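Local coordinates for secreted effector CSEP0064 (Blumeria graminis f. sp. hordei, PDB 6FMB), which acts as a secreted, non-catalytic RNase-like effector that binds host RNA and protects host ribosomal RNA from degradation triggered by ribosome-inactivating proteins, raising plant susceptibility to infection, at residues Arg18-Leu23 against Arg52-Glu57; Pro36-Ile41 against Val48-Gln53; Val68-Leu73 against Val83-Gly88. All coordinates share one frame; numbering follows the deposited sequence.

Overall arrangement
From the N terminus, helix 14-24 comes first, and contact 1 lays it against strand 51-56, closing a loop of 28 residues. Within that span the chain forms strand 37-39, and contact 2 then makes a short hairpin over six intervening residues; contacts 1 and 2 finish on the same strand and share Arg52 and Gln53. Contact 3 follows in series, closing the hairpin of strands 70-75 and 81-85. Strands 51-56 and 70-75 are joined in turn by backbone hydrogen bonds, so contacts 2 and 3 build the two outer seams of one four-stranded antiparallel sheet, while contact 1 ties the helix to its face.

Contact 1: Arg18-Leu23 against Arg52-Glu57; sequences RAAVVL and RQFPVE
Leu23, whose CB packs on the ring of Phe54, is fixed in its helix by a 2.9 Å hydrogen bond from Leu23 N to Ala19 O. No hydrogen bond crosses between the segments. Phe54 CB points at the helix, and with CG anti to the backbone N (chi1 -165°) the ring turns across that direction. Leu23 CB lies over one face of that ring, 3.9 Å from Phe54 CE2, and Leu23 CD1 approaches the same ring carbon more loosely. The opposite face is backed by the next residue, with Pro55 CD 3.6 Å above the ring plane, offset toward the rim, so the phenyl group is held between helix and strand. One helical turn before Leu23, Ala20 CB points at the strand, reaching Pro55 O at 4.1 Å and Phe54 CD2 at 4.2 Å, with Val56 CG2 slightly farther off. The small methyl group also touches Ile72 of the adjoining strand. Asn16 ND2, earlier in the helix, bonds to Glu57 O at the far end of the strand segment. Helix and strand axes pass 8.3 Å apart, and between the two segments the attachment rests on apolar packing, with the Asn16 bond a polar tie just outside.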
ATOM      1  N   ARG A  18       7.801   0.798   2.572  1.00  9.26           N
ATOM      2  CA  ARG A  18       7.967   1.099   3.992  1.00 10.05           C
ATOM      3  C   ARG A  18       7.462   2.514   4.322  1.00  9.55           C
ATOM      4  O   ARG A  18       6.807   2.724   5.346  1.00 10.46           O
ATOM      5  CB  ARG A  18       9.437   0.958   4.406  1.00 12.23           C
ATOM      6  CG  ARG A  18      10.085  -0.417   4.436  1.00 17.61           C
ATOM      7  CD  ARG A  18      11.391  -0.341   5.271  1.00 23.67           C
ATOM      8  NE  ARG A  18      12.250   0.821   4.904  1.00 26.23           N
ATOM      9  CZ  ARG A  18      13.280   0.786   4.052  1.00 22.96           C
ATOM     10  NH1 ARG A  18      13.957   1.894   3.763  1.00 24.56           N
ATOM     11  NH2 ARG A  18      13.633  -0.345   3.464  1.00 26.99           N
ATOM     12  N   ALA A  19       7.748   3.492   3.458  1.00  8.77           N
ATOM     13  CA  ALA A  19       7.244   4.865   3.651  1.00  9.28           C
ATOM     14  C   ALA A  19       5.710   4.876   3.622  1.00  9.93           C
ATOM     15  O   ALA A  19       5.075   5.579   4.414  1.00  9.80           O
ATOM     16  CB  ALA A  19       7.811   5.800   2.604  1.00  9.34           C
ATOM     17  N   ALA A  20       5.116   4.135   2.696  1.00  9.20           N
ATOM     18  CA  ALA A  20       3.643   4.084   2.617  1.00  9.69           C
ATOM     19  C   ALA A  20       3.015   3.477   3.882  1.00  9.64           C
ATOM     20  O   ALA A  20       1.914   3.886   4.261  1.00 10.35           O
ATOM     21  CB  ALA A  20       3.186   3.363   1.359  1.00 10.08           C
ATOM     22  N   VAL A  21       3.692   2.506   4.533  1.00  9.79           N
ATOM     23  CA  VAL A  21       3.158   1.924   5.772  1.00  9.86           C
ATOM     24  C   VAL A  21       3.017   3.011   6.851  1.00  9.86           C
ATOM     25  O   VAL A  21       2.002   3.088   7.532  1.00 11.36           O
ATOM     26  CB  VAL A  21       4.048   0.748   6.267  1.00 10.79           C
ATOM     27  CG1 VAL A  21       3.683   0.343   7.680  1.00 10.99           C
ATOM     28  CG2 VAL A  21       3.953  -0.450   5.321  1.00 10.66           C
ATOM     29  N   VAL A  22       4.065   3.811   7.032  1.00  9.66           N
ATOM     30  CA  VAL A  22       4.022   4.838   8.076  1.00  9.96           C
ATOM     31  C   VAL A  22       3.146   6.037   7.662  1.00  9.53           C
ATOM     32  O   VAL A  22       2.459   6.612   8.503  1.00 11.20           O
ATOM     33  CB  VAL A  22       5.432   5.252   8.569  1.00 10.96           C
ATOM     34  CG1 VAL A  22       6.107   4.084   9.303  1.00 13.51           C
ATOM     35  CG2 VAL A  22       6.326   5.787   7.444  1.00 12.04           C
ATOM     36  N   LEU A  23       3.117   6.387   6.373  1.00  9.44           N
ATOM     37  CA  LEU A  23       2.214   7.456   5.928  1.00  9.69           C
ATOM     38  C   LEU A  23       0.746   7.041   6.080  1.00  8.82           C
ATOM     39  O   LEU A  23      -0.079   7.846   6.479  1.00 10.01           O
ATOM     40  CB  LEU A  23       2.516   7.891   4.503  1.00  9.59           C
ATOM     41  CG  LEU A  23       3.860   8.620   4.321  1.00 10.01           C
ATOM     42  CD1 LEU A  23       4.097   8.890   2.835  1.00 11.24           C
ATOM     43  CD2 LEU A  23       3.943   9.911   5.128  1.00 10.21           C
ATOM     44  N   ARG A  52      -5.380  -0.313   6.407  1.00  9.11           N
ATOM     45  CA  ARG A  52      -5.465   0.900   5.617  1.00  9.58           C
ATOM     46  C   ARG A  52      -4.870   0.684   4.228  1.00  9.27           C
ATOM     47  O   ARG A  52      -3.909  -0.079   4.036  1.00  9.72           O
ATOM     48  CB  ARG A  52      -4.776   2.066   6.329  1.00  9.67           C
ATOM     49  CG  ARG A  52      -5.532   2.518   7.565  1.00 10.27           C
ATOM     50  CD  ARG A  52      -4.885   3.701   8.246  1.00 10.94           C
ATOM     51  NE  ARG A  52      -5.771   4.225   9.274  1.00 12.47           N
ATOM     52  CZ  ARG A  52      -5.830   5.491   9.671  1.00 13.44           C
ATOM     53  NH1 ARG A  52      -4.980   6.385   9.210  1.00 12.01           N
ATOM     54  NH2 ARG A  52      -6.731   5.837  10.579  1.00 15.21           N
ATOM     55  N   GLN A  53      -5.472   1.388   3.261  1.00  9.24           N
ATOM     56  CA  GLN A  53      -5.026   1.424   1.871  1.00  9.31           C
ATOM     57  C   GLN A  53      -4.366   2.775   1.597  1.00  9.43           C
ATOM     58  O   GLN A  53      -4.976   3.810   1.873  1.00 10.64           O
ATOM     59  CB  GLN A  53      -6.194   1.222   0.910  1.00 11.21           C
ATOM     60  CG  GLN A  53      -5.787   1.134  -0.566  1.00 11.80           C
ATOM     61  CD  GLN A  53      -6.690   1.857  -1.536  1.00 10.09           C
ATOM     62  OE1 GLN A  53      -7.593   2.564  -1.139  1.00 12.40           O
ATOM     63  NE2 GLN A  53      -6.409   1.708  -2.827  1.00 11.15           N
ATOM     64  N   PHE A  54      -3.130   2.764   1.062  1.00  9.52           N
ATOM     65  CA  PHE A  54      -2.449   4.026   0.760  1.00  9.09           C
ATOM     66  C   PHE A  54      -1.667   3.839  -0.528  1.00  8.72           C
ATOM     67  O   PHE A  54      -1.022   2.796  -0.722  1.00  9.51           O
ATOM     68  CB  PHE A  54      -1.538   4.464   1.921  1.00 10.46           C
ATOM     69  CG  PHE A  54      -1.106   5.909   1.833  1.00  9.95           C
ATOM     70  CD1 PHE A  54      -1.913   6.931   2.334  1.00  9.95           C
ATOM     71  CD2 PHE A  54       0.110   6.268   1.251  1.00  9.55           C
ATOM     72  CE1 PHE A  54      -1.544   8.260   2.217  1.00 11.46           C
ATOM     73  CE2 PHE A  54       0.486   7.605   1.151  1.00 10.47           C
ATOM     74  CZ  PHE A  54      -0.346   8.601   1.642  1.00 11.26           C
ATOM     75  N   PRO A  55      -1.708   4.830  -1.437  1.00  8.81           N
ATOM     76  CA  PRO A  55      -1.010   4.635  -2.704  1.00  8.80           C
ATOM     77  C   PRO A  55       0.520   4.662  -2.578  1.00  8.48           C
ATOM     78  O   PRO A  55       1.073   5.209  -1.610  1.00  8.94           O
ATOM     79  CB  PRO A  55      -1.519   5.814  -3.577  1.00  8.88           C
ATOM     80  CG  PRO A  55      -2.792   6.265  -2.929  1.00  8.87           C
ATOM     81  CD  PRO A  55      -2.481   6.099  -1.466  1.00  9.02           C
ATOM     82  N   VAL A  56       1.196   4.076  -3.566  1.00  9.24           N
ATOM     83  CA  VAL A  56       2.668   4.027  -3.604  1.00  9.31           C
ATOM     84  C   VAL A  56       3.105   4.272  -5.056  1.00 10.15           C
ATOM     85  O   VAL A  56       2.364   3.976  -6.001  1.00 11.13           O
ATOM     86  CB  VAL A  56       3.191   2.677  -2.998  1.00 10.20           C
ATOM     87  CG1 VAL A  56       2.859   1.487  -3.875  1.00  9.85           C
ATOM     88  CG2 VAL A  56       4.698   2.704  -2.702  1.00 11.03           C
ATOM     89  N   GLU A  57       4.313   4.834  -5.200  1.00 10.81           N
ATOM     90  CA  GLU A  57       4.929   5.177  -6.489  0.50 11.17           C
ATOM     91  C   GLU A  57       5.967   4.152  -6.900  1.00 11.99           C
ATOM     92  O   GLU A  57       6.573   3.499  -6.050  1.00 11.18           O
ATOM     93  CB  GLU A  57       5.674   6.506  -6.374  0.50 12.16           C
ATOM     94  CG  GLU A  57       4.844   7.687  -5.930  0.50 13.37           C
ATOM     95  CD  GLU A  57       3.946   8.202  -7.031  0.50 16.30           C
ATOM     96  OE1 GLU A  57       3.970   7.628  -8.136  0.50 18.31           O
ATOM     97  OE2 GLU A  57       3.230   9.193  -6.812  0.50 16.97           O
TER

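Contact 2: Pro36-Ile41 against Val48-Gln53; sequences PATFII and VGEVRQ
Arg52 turns its CG anti to the carbonyl carbon (chi1 -70°) and runs extended to NE, while Thr38 has CG2 anti to its own carbonyl carbon; the two side chains run alongside each other off the same face of the sheet. Thr38 CG2 sits over one face of the guanidinium, 3.9 Å from Arg52 NE, and Pro36 CG, in a residue that follows a cis peptide bond, comes within 3.7 Å of Arg52 NH1. Glu50 fixes the rotation of this flat group: Arg52 NE forms a salt bridge to Glu50 OE2 at 2.7 Å, close to the guanidinium plane and nearly straight at 158°, with a weak second bond from Arg52 NH2. Arg52 NH1 bonds to the backbone oxygens of Ala24 and Tyr27, so the arginine also holds the end of the helix and the loop beyond it. On the other face of the sheet, Ala37 CB meets Gln53 OE1, and the Phe39 ring presents its edge to Val51 O, in plane and 3.5 Å from Phe39 CD1. Val51 O also accepts a bond of 2.8 Å from Phe39 N. Toward the turn, a water donates to both Phe39 O and Gly49 O. Paired backbone bonds at Ala37-Gln53 and Phe39-Val51 define an antiparallel beta hairpin, whose strand 37-39 forms one edge of the four-stranded sheet in this RNase-like fold.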
ATOM      1  N   PRO A  36      -5.936   7.811   3.522  1.00  9.60           N
ATOM      2  CA  PRO A  36      -6.150   6.382   3.295  1.00  9.91           C
ATOM      3  C   PRO A  36      -7.608   5.940   3.357  1.00  9.55           C
ATOM      4  O   PRO A  36      -8.439   6.592   4.012  1.00 11.53           O
ATOM      5  CB  PRO A  36      -5.401   5.757   4.489  1.00 10.66           C
ATOM      6  CG  PRO A  36      -5.602   6.762   5.591  1.00 11.71           C
ATOM      7  CD  PRO A  36      -5.464   8.082   4.888  1.00 10.78           C
ATOM      8  N   ALA A  37      -7.900   4.813   2.713  1.00 10.15           N
ATOM      9  CA  ALA A  37      -9.126   4.082   3.008  1.00  9.70           C
ATOM     10  C   ALA A  37      -8.889   3.306   4.304  1.00 10.23           C
ATOM     11  O   ALA A  37      -7.751   2.886   4.592  1.00 10.01           O
ATOM     12  CB  ALA A  37      -9.502   3.125   1.879  1.00 11.17           C
ATOM     13  N   THR A  38      -9.957   3.086   5.077  1.00 10.66           N
ATOM     14  CA  THR A  38      -9.854   2.341   6.326  1.00 11.32           C
ATOM     15  C   THR A  38     -10.792   1.144   6.310  1.00 11.84           C
ATOM     16  O   THR A  38     -11.892   1.175   5.734  1.00 13.84           O
ATOM     17  CB  THR A  38     -10.168   3.205   7.562  1.00 14.87           C
ATOM     18  OG1 THR A  38     -11.535   3.629   7.532  1.00 18.06           O
ATOM     19  CG2 THR A  38      -9.260   4.414   7.623  1.00 14.20           C
ATOM     20  N   PHE A  39     -10.345   0.080   6.966  1.00 11.09           N
ATOM     21  CA  PHE A  39     -11.101  -1.165   7.117  1.00 11.33           C
ATOM     22  C   PHE A  39     -11.054  -1.504   8.591  1.00 12.45           C
ATOM     23  O   PHE A  39     -10.033  -1.973   9.092  1.00 12.40           O
ATOM     24  CB  PHE A  39     -10.500  -2.298   6.274  1.00 12.02           C
ATOM     25  CG  PHE A  39     -10.463  -1.990   4.810  1.00 13.08           C
ATOM     26  CD1 PHE A  39      -9.408  -1.271   4.253  1.00 13.38           C
ATOM     27  CD2 PHE A  39     -11.486  -2.414   3.972  1.00 15.94           C
ATOM     28  CE1 PHE A  39      -9.386  -0.978   2.892  1.00 15.11           C
ATOM     29  CE2 PHE A  39     -11.455  -2.145   2.614  1.00 16.99           C
ATOM     30  CZ  PHE A  39     -10.410  -1.417   2.075  1.00 17.58           C
ATOM     31  N   ILE A  40     -12.158  -1.217   9.283  1.00 12.63           N
ATOM     32  CA  ILE A  40     -12.204  -1.307  10.738  1.00 13.77           C
ATOM     33  C   ILE A  40     -12.874  -2.617  11.187  1.00 15.40           C
ATOM     34  O   ILE A  40     -13.233  -3.473  10.386  1.00 15.23           O
ATOM     35  CB  ILE A  40     -12.875  -0.032  11.359  1.00 14.32           C
ATOM     36  CG1 ILE A  40     -14.365   0.106  10.970  1.00 14.77           C
ATOM     37  CG2 ILE A  40     -12.096   1.224  10.955  1.00 15.83           C
ATOM     38  CD1 ILE A  40     -15.135   1.040  11.891  1.00 16.07           C
ATOM     39  N   ILE A  41     -13.006  -2.774  12.493  1.00 17.00           N
ATOM     40  CA  ILE A  41     -13.636  -3.946  13.075  1.00 19.13           C
ATOM     41  C   ILE A  41     -15.022  -4.179  12.450  1.00 20.64           C
ATOM     42  O   ILE A  41     -15.798  -3.240  12.243  1.00 20.89           O
ATOM     43  CB  ILE A  41     -13.682  -3.847  14.626  1.00 20.76           C
ATOM     44  CG1 ILE A  41     -14.118  -5.177  15.252  1.00 24.92           C
ATOM     45  CG2 ILE A  41     -14.577  -2.694  15.090  1.00 23.42           C
ATOM     46  CD1 ILE A  41     -13.871  -5.235  16.748  1.00 31.02           C
ATOM     47  N   VAL A  48      -7.321  -9.113  11.393  1.00 11.81           N
ATOM     48  CA  VAL A  48      -5.911  -8.664  11.459  1.00 12.66           C
ATOM     49  C   VAL A  48      -5.718  -7.309  12.142  1.00 13.02           C
ATOM     50  O   VAL A  48      -4.597  -6.773  12.179  1.00 14.61           O
ATOM     51  CB  VAL A  48      -5.172  -8.693  10.088  1.00 12.60           C
ATOM     52  CG1 VAL A  48      -5.293 -10.071   9.452  1.00 13.34           C
ATOM     53  CG2 VAL A  48      -5.641  -7.607   9.125  1.00 13.43           C
ATOM     54  N   GLY A  49      -6.792  -6.745  12.688  1.00 13.38           N
ATOM     55  CA  GLY A  49      -6.773  -5.362  13.195  1.00 13.12           C
ATOM     56  C   GLY A  49      -7.063  -4.368  12.074  1.00 11.83           C
ATOM     57  O   GLY A  49      -7.280  -4.751  10.931  1.00 11.85           O
ATOM     58  N   GLU A  50      -7.081  -3.080  12.405  1.00 11.75           N
ATOM     59  CA  GLU A  50      -7.405  -2.073  11.395  1.00 11.59           C
ATOM     60  C   GLU A  50      -6.422  -2.151  10.231  1.00 10.25           C
ATOM     61  O   GLU A  50      -5.209  -2.206  10.443  1.00 10.34           O
ATOM     62  CB  GLU A  50      -7.396  -0.655  11.988  1.00 13.11           C
ATOM     63  CG  GLU A  50      -7.730   0.438  10.979  1.00 12.52           C
ATOM     64  CD  GLU A  50      -7.834   1.848  11.582  1.00 15.22           C
ATOM     65  OE1 GLU A  50      -8.519   2.038  12.547  1.00 23.21           O
ATOM     66  OE2 GLU A  50      -7.212   2.755  11.031  1.00 26.60           O
ATOM     67  N   VAL A  51      -6.958  -2.160   9.012  1.00  9.75           N
ATOM     68  CA  VAL A  51      -6.152  -2.147   7.788  1.00  9.30           C
ATOM     69  C   VAL A  51      -6.422  -0.835   7.042  1.00  9.37           C
ATOM     70  O   VAL A  51      -7.550  -0.312   7.059  1.00 10.16           O
ATOM     71  CB  VAL A  51      -6.463  -3.392   6.917  1.00  9.57           C
ATOM     72  CG1 VAL A  51      -5.912  -3.258   5.503  1.00 10.14           C
ATOM     73  CG2 VAL A  51      -5.883  -4.630   7.571  1.00  9.96           C
ATOM     74  N   ARG A  52      -5.380  -0.313   6.407  1.00  9.11           N
ATOM     75  CA  ARG A  52      -5.465   0.900   5.617  1.00  9.58           C
ATOM     76  C   ARG A  52      -4.870   0.684   4.228  1.00  9.27           C
ATOM     77  O   ARG A  52      -3.909  -0.079   4.036  1.00  9.72           O
ATOM     78  CB  ARG A  52      -4.776   2.066   6.329  1.00  9.67           C
ATOM     79  CG  ARG A  52      -5.532   2.518   7.565  1.00 10.27           C
ATOM     80  CD  ARG A  52      -4.885   3.701   8.246  1.00 10.94           C
ATOM     81  NE  ARG A  52      -5.771   4.225   9.274  1.00 12.47           N
ATOM     82  CZ  ARG A  52      -5.830   5.491   9.671  1.00 13.44           C
ATOM     83  NH1 ARG A  52      -4.980   6.385   9.210  1.00 12.01           N
ATOM     84  NH2 ARG A  52      -6.731   5.837  10.579  1.00 15.21           N
ATOM     85  N   GLN A  53      -5.472   1.388   3.261  1.00  9.24           N
ATOM     86  CA  GLN A  53      -5.026   1.424   1.871  1.00  9.31           C
ATOM     87  C   GLN A  53      -4.366   2.775   1.597  1.00  9.43           C
ATOM     88  O   GLN A  53      -4.976   3.810   1.873  1.00 10.64           O
ATOM     89  CB  GLN A  53      -6.194   1.222   0.910  1.00 11.21           C
ATOM     90  CG  GLN A  53      -5.787   1.134  -0.566  1.00 11.80           C
ATOM     91  CD  GLN A  53      -6.690   1.857  -1.536  1.00 10.09           C
ATOM     92  OE1 GLN A  53      -7.593   2.564  -1.139  1.00 12.40           O
ATOM     93  NE2 GLN A  53      -6.409   1.708  -2.827  1.00 11.15           N
TER
HETATM   94  O   HOH W   1     -10.066  -4.497  10.298  1.00 14.49           O

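Contact 3: Val68-Leu73 against Val83-Gly88; sequences VKYYIL and VFSSVG
Phe84 CB is the bump that settles on the Tyr71 ring, 3.9 Å from the ring centroid and displaced toward the rim, with Tyr71 CZ its nearest atom at 3.6 Å. Tyr71 CG lies between the backbone N and the carbonyl carbon (chi1 61°), a torsion that starts its ring toward the neighbouring strand. The contact is CH-pi rather than a full stack: the planes differ by 27°, but the centroids are 5.4 Å apart and the rings barely overlap. Ser86 OG lies at the edge of the Tyr71 ring, near its plane, 3.6 Å from Tyr71 CE2. Farther along, Leu73 CD1 reaches Phe84 CE2 at 3.7 Å, the two side chains crossing at about a right angle. Tyr71 and Phe84 exchange two backbone hydrogen bonds. Where the strand runs out, Ser86, the centre of an inverse gamma turn, still bonds from its N to Lys69 O at 2.9 Å. On the other face Ile72 CG2 meets Val83 CG2 at 4.1 Å, and beside them Tyr70 packs against Ser85. That face turns inward: Ile72 meets Ala20 and Val21 of helix 14-24, and Val83 meets Val17 of the helix together with Trp5 and disulfide-bonded Cys7 of strand 4-7.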
ATOM      1  N   VAL A  68      -4.063   6.726  -9.083  1.00 12.33           N
ATOM      2  CA  VAL A  68      -3.483   5.643  -8.273  1.00 11.76           C
ATOM      3  C   VAL A  68      -3.251   4.443  -9.200  1.00 12.11           C
ATOM      4  O   VAL A  68      -4.182   3.943  -9.808  1.00 15.48           O
ATOM      5  CB  VAL A  68      -4.411   5.279  -7.091  1.00 12.19           C
ATOM      6  CG1 VAL A  68      -3.955   4.023  -6.358  1.00 13.10           C
ATOM      7  CG2 VAL A  68      -4.514   6.450  -6.133  1.00 13.99           C
ATOM      8  N   LYS A  69      -1.988   4.064  -9.347  1.00 11.79           N
ATOM      9  CA  LYS A  69      -1.542   2.921 -10.162  1.00 14.14           C
ATOM     10  C   LYS A  69      -1.107   1.720  -9.318  1.00 14.17           C
ATOM     11  O   LYS A  69      -1.273   0.575  -9.751  1.00 17.47           O
ATOM     12  CB  LYS A  69      -0.348   3.318 -11.037  1.00 18.49           C
ATOM     13  CG  LYS A  69      -0.690   4.220 -12.224  1.00 24.30           C
ATOM     14  CD  LYS A  69       0.540   4.673 -13.019  1.00 33.55           C
ATOM     15  CE  LYS A  69       1.486   3.518 -13.343  1.00 36.73           C
ATOM     16  NZ  LYS A  69       2.495   3.802 -14.410  1.00 39.18           N
ATOM     17  N   TYR A  70      -0.468   1.995  -8.176  1.00 10.15           N
ATOM     18  CA  TYR A  70      -0.047   0.987  -7.193  1.00  9.81           C
ATOM     19  C   TYR A  70      -0.492   1.427  -5.814  1.00  9.18           C
ATOM     20  O   TYR A  70      -0.575   2.629  -5.531  1.00  9.42           O
ATOM     21  CB  TYR A  70       1.488   0.804  -7.177  1.00 11.02           C
ATOM     22  CG  TYR A  70       2.082   0.670  -8.565  1.00 11.57           C
ATOM     23  CD1 TYR A  70       2.000  -0.536  -9.254  1.00 12.57           C
ATOM     24  CD2 TYR A  70       2.685   1.752  -9.210  1.00 12.58           C
ATOM     25  CE1 TYR A  70       2.522  -0.678 -10.530  1.00 15.26           C
ATOM     26  CE2 TYR A  70       3.210   1.613 -10.496  1.00 15.10           C
ATOM     27  CZ  TYR A  70       3.107   0.396 -11.149  1.00 15.82           C
ATOM     28  OH  TYR A  70       3.593   0.223 -12.421  1.00 21.23           O
ATOM     29  N   TYR A  71      -0.744   0.459  -4.938  1.00  8.96           N
ATOM     30  CA  TYR A  71      -1.104   0.781  -3.560  1.00  9.49           C
ATOM     31  C   TYR A  71      -0.723  -0.337  -2.626  1.00  9.08           C
ATOM     32  O   TYR A  71      -0.517  -1.473  -3.049  1.00  9.98           O
ATOM     33  CB  TYR A  71      -2.602   1.107  -3.424  1.00 10.29           C
ATOM     34  CG  TYR A  71      -3.557  -0.018  -3.807  1.00 10.11           C
ATOM     35  CD1 TYR A  71      -3.979  -0.947  -2.857  1.00 11.23           C
ATOM     36  CD2 TYR A  71      -4.089  -0.109  -5.096  1.00 11.36           C
ATOM     37  CE1 TYR A  71      -4.864  -1.950  -3.195  1.00 12.61           C
ATOM     38  CE2 TYR A  71      -4.990  -1.117  -5.434  1.00 12.09           C
ATOM     39  CZ  TYR A  71      -5.362  -2.040  -4.484  1.00 13.74           C
ATOM     40  OH  TYR A  71      -6.250  -3.043  -4.821  1.00 17.35           O
ATOM     41  N   ILE A  72      -0.624  -0.013  -1.337  1.00  9.14           N
ATOM     42  CA  ILE A  72      -0.421  -1.011  -0.295  1.00  9.47           C
ATOM     43  C   ILE A  72      -1.699  -1.198   0.513  1.00  9.28           C
ATOM     44  O   ILE A  72      -2.537  -0.298   0.596  1.00  9.38           O
ATOM     45  CB  ILE A  72       0.772  -0.649   0.627  1.00 10.37           C
ATOM     46  CG1 ILE A  72       0.458   0.494   1.604  1.00 11.06           C
ATOM     47  CG2 ILE A  72       2.001  -0.308  -0.213  1.00 11.32           C
ATOM     48  CD1 ILE A  72       1.406   0.508   2.781  1.00 12.26           C
ATOM     49  N   LEU A  73      -1.802  -2.381   1.108  1.00  9.70           N
ATOM     50  CA  LEU A  73      -2.719  -2.637   2.228  1.00  9.97           C
ATOM     51  C   LEU A  73      -1.852  -3.056   3.406  1.00  9.67           C
ATOM     52  O   LEU A  73      -0.959  -3.915   3.254  1.00 10.37           O
ATOM     53  CB  LEU A  73      -3.738  -3.728   1.904  1.00 11.02           C
ATOM     54  CG  LEU A  73      -4.705  -3.466   0.750  1.00 12.98           C
ATOM     55  CD1 LEU A  73      -5.594  -4.670   0.508  1.00 15.05           C
ATOM     56  CD2 LEU A  73      -5.570  -2.254   1.008  1.00 14.83           C
ATOM     57  N   VAL A  83       1.175  -5.499  -1.534  1.00  9.42           N
ATOM     58  CA  VAL A  83       1.267  -4.468  -2.551  1.00  8.93           C
ATOM     59  C   VAL A  83       0.494  -4.927  -3.795  1.00  9.07           C
ATOM     60  O   VAL A  83       0.549  -6.102  -4.175  1.00 10.06           O
ATOM     61  CB  VAL A  83       2.741  -4.120  -2.891  1.00  9.96           C
ATOM     62  CG1 VAL A  83       2.853  -2.928  -3.840  1.00 11.68           C
ATOM     63  CG2 VAL A  83       3.536  -3.862  -1.602  1.00 10.83           C
ATOM     64  N   PHE A  84      -0.207  -3.983  -4.426  1.00 10.05           N
ATOM     65  CA  PHE A  84      -1.083  -4.252  -5.571  1.00 10.18           C
ATOM     66  C   PHE A  84      -0.925  -3.204  -6.653  1.00 11.24           C
ATOM     67  O   PHE A  84      -0.544  -2.069  -6.378  1.00 11.80           O
ATOM     68  CB  PHE A  84      -2.561  -4.244  -5.132  1.00 12.67           C
ATOM     69  CG  PHE A  84      -2.841  -5.218  -4.056  1.00 12.90           C
ATOM     70  CD1 PHE A  84      -3.168  -6.524  -4.366  1.00 12.96           C
ATOM     71  CD2 PHE A  84      -2.691  -4.857  -2.731  1.00 13.26           C
ATOM     72  CE1 PHE A  84      -3.366  -7.466  -3.359  1.00 15.82           C
ATOM     73  CE2 PHE A  84      -2.863  -5.789  -1.732  1.00 15.85           C
ATOM     74  CZ  PHE A  84      -3.191  -7.099  -2.037  1.00 15.07           C
ATOM     75  N   SER A  85      -1.238  -3.613  -7.885  1.00 11.86           N
ATOM     76  CA  SER A  85      -1.425  -2.683  -8.989  0.50 12.84           C
ATOM     77  C   SER A  85      -2.908  -2.580  -9.296  1.00 13.60           C
ATOM     78  O   SER A  85      -3.644  -3.552  -9.144  1.00 16.58           O
ATOM     79  CB  SER A  85      -0.659  -3.202 -10.205  0.50 16.08           C
ATOM     80  OG  SER A  85      -0.600  -2.227 -11.211  0.50 21.17           O
ATOM     81  N   SER A  86      -3.359  -1.420  -9.747  1.00 12.28           N
ATOM     82  CA  SER A  86      -4.792  -1.210 -10.087  1.00 13.01           C
ATOM     83  C   SER A  86      -5.135  -1.680 -11.510  1.00 13.38           C
ATOM     84  O   SER A  86      -5.547  -0.892 -12.375  1.00 16.88           O
ATOM     85  CB  SER A  86      -5.173   0.264  -9.891  1.00 14.52           C
ATOM     86  OG  SER A  86      -4.899   0.688  -8.554  1.00 16.35           O
ATOM     87  N   VAL A  87      -5.000  -2.991 -11.695  1.00 15.01           N
ATOM     88  CA  VAL A  87      -5.326  -3.737 -12.908  1.00 21.09           C
ATOM     89  C   VAL A  87      -6.376  -4.836 -12.535  1.00 17.89           C
ATOM     90  O   VAL A  87      -7.078  -4.703 -11.534  1.00 23.66           O
ATOM     91  CB  VAL A  87      -4.028  -4.252 -13.559  1.00 22.32           C
ATOM     92  CG1 VAL A  87      -3.135  -3.077 -13.887  1.00 22.99           C
ATOM     93  CG2 VAL A  87      -3.248  -5.216 -12.671  1.00 20.78           C
ATOM     94  N   GLY A  88      -6.465  -5.942 -13.259  1.00 21.42           N
ATOM     95  CA  GLY A  88      -7.517  -6.894 -12.943  1.00 19.19           C
ATOM     96  C   GLY A  88      -6.915  -8.093 -12.270  1.00 31.38           C
ATOM     97  O   GLY A  88      -6.405  -8.029 -11.144  1.00 38.74           O
TER
HETATM   98  O   HOH W   2      -1.177  -0.105 -12.660  1.00 31.85           O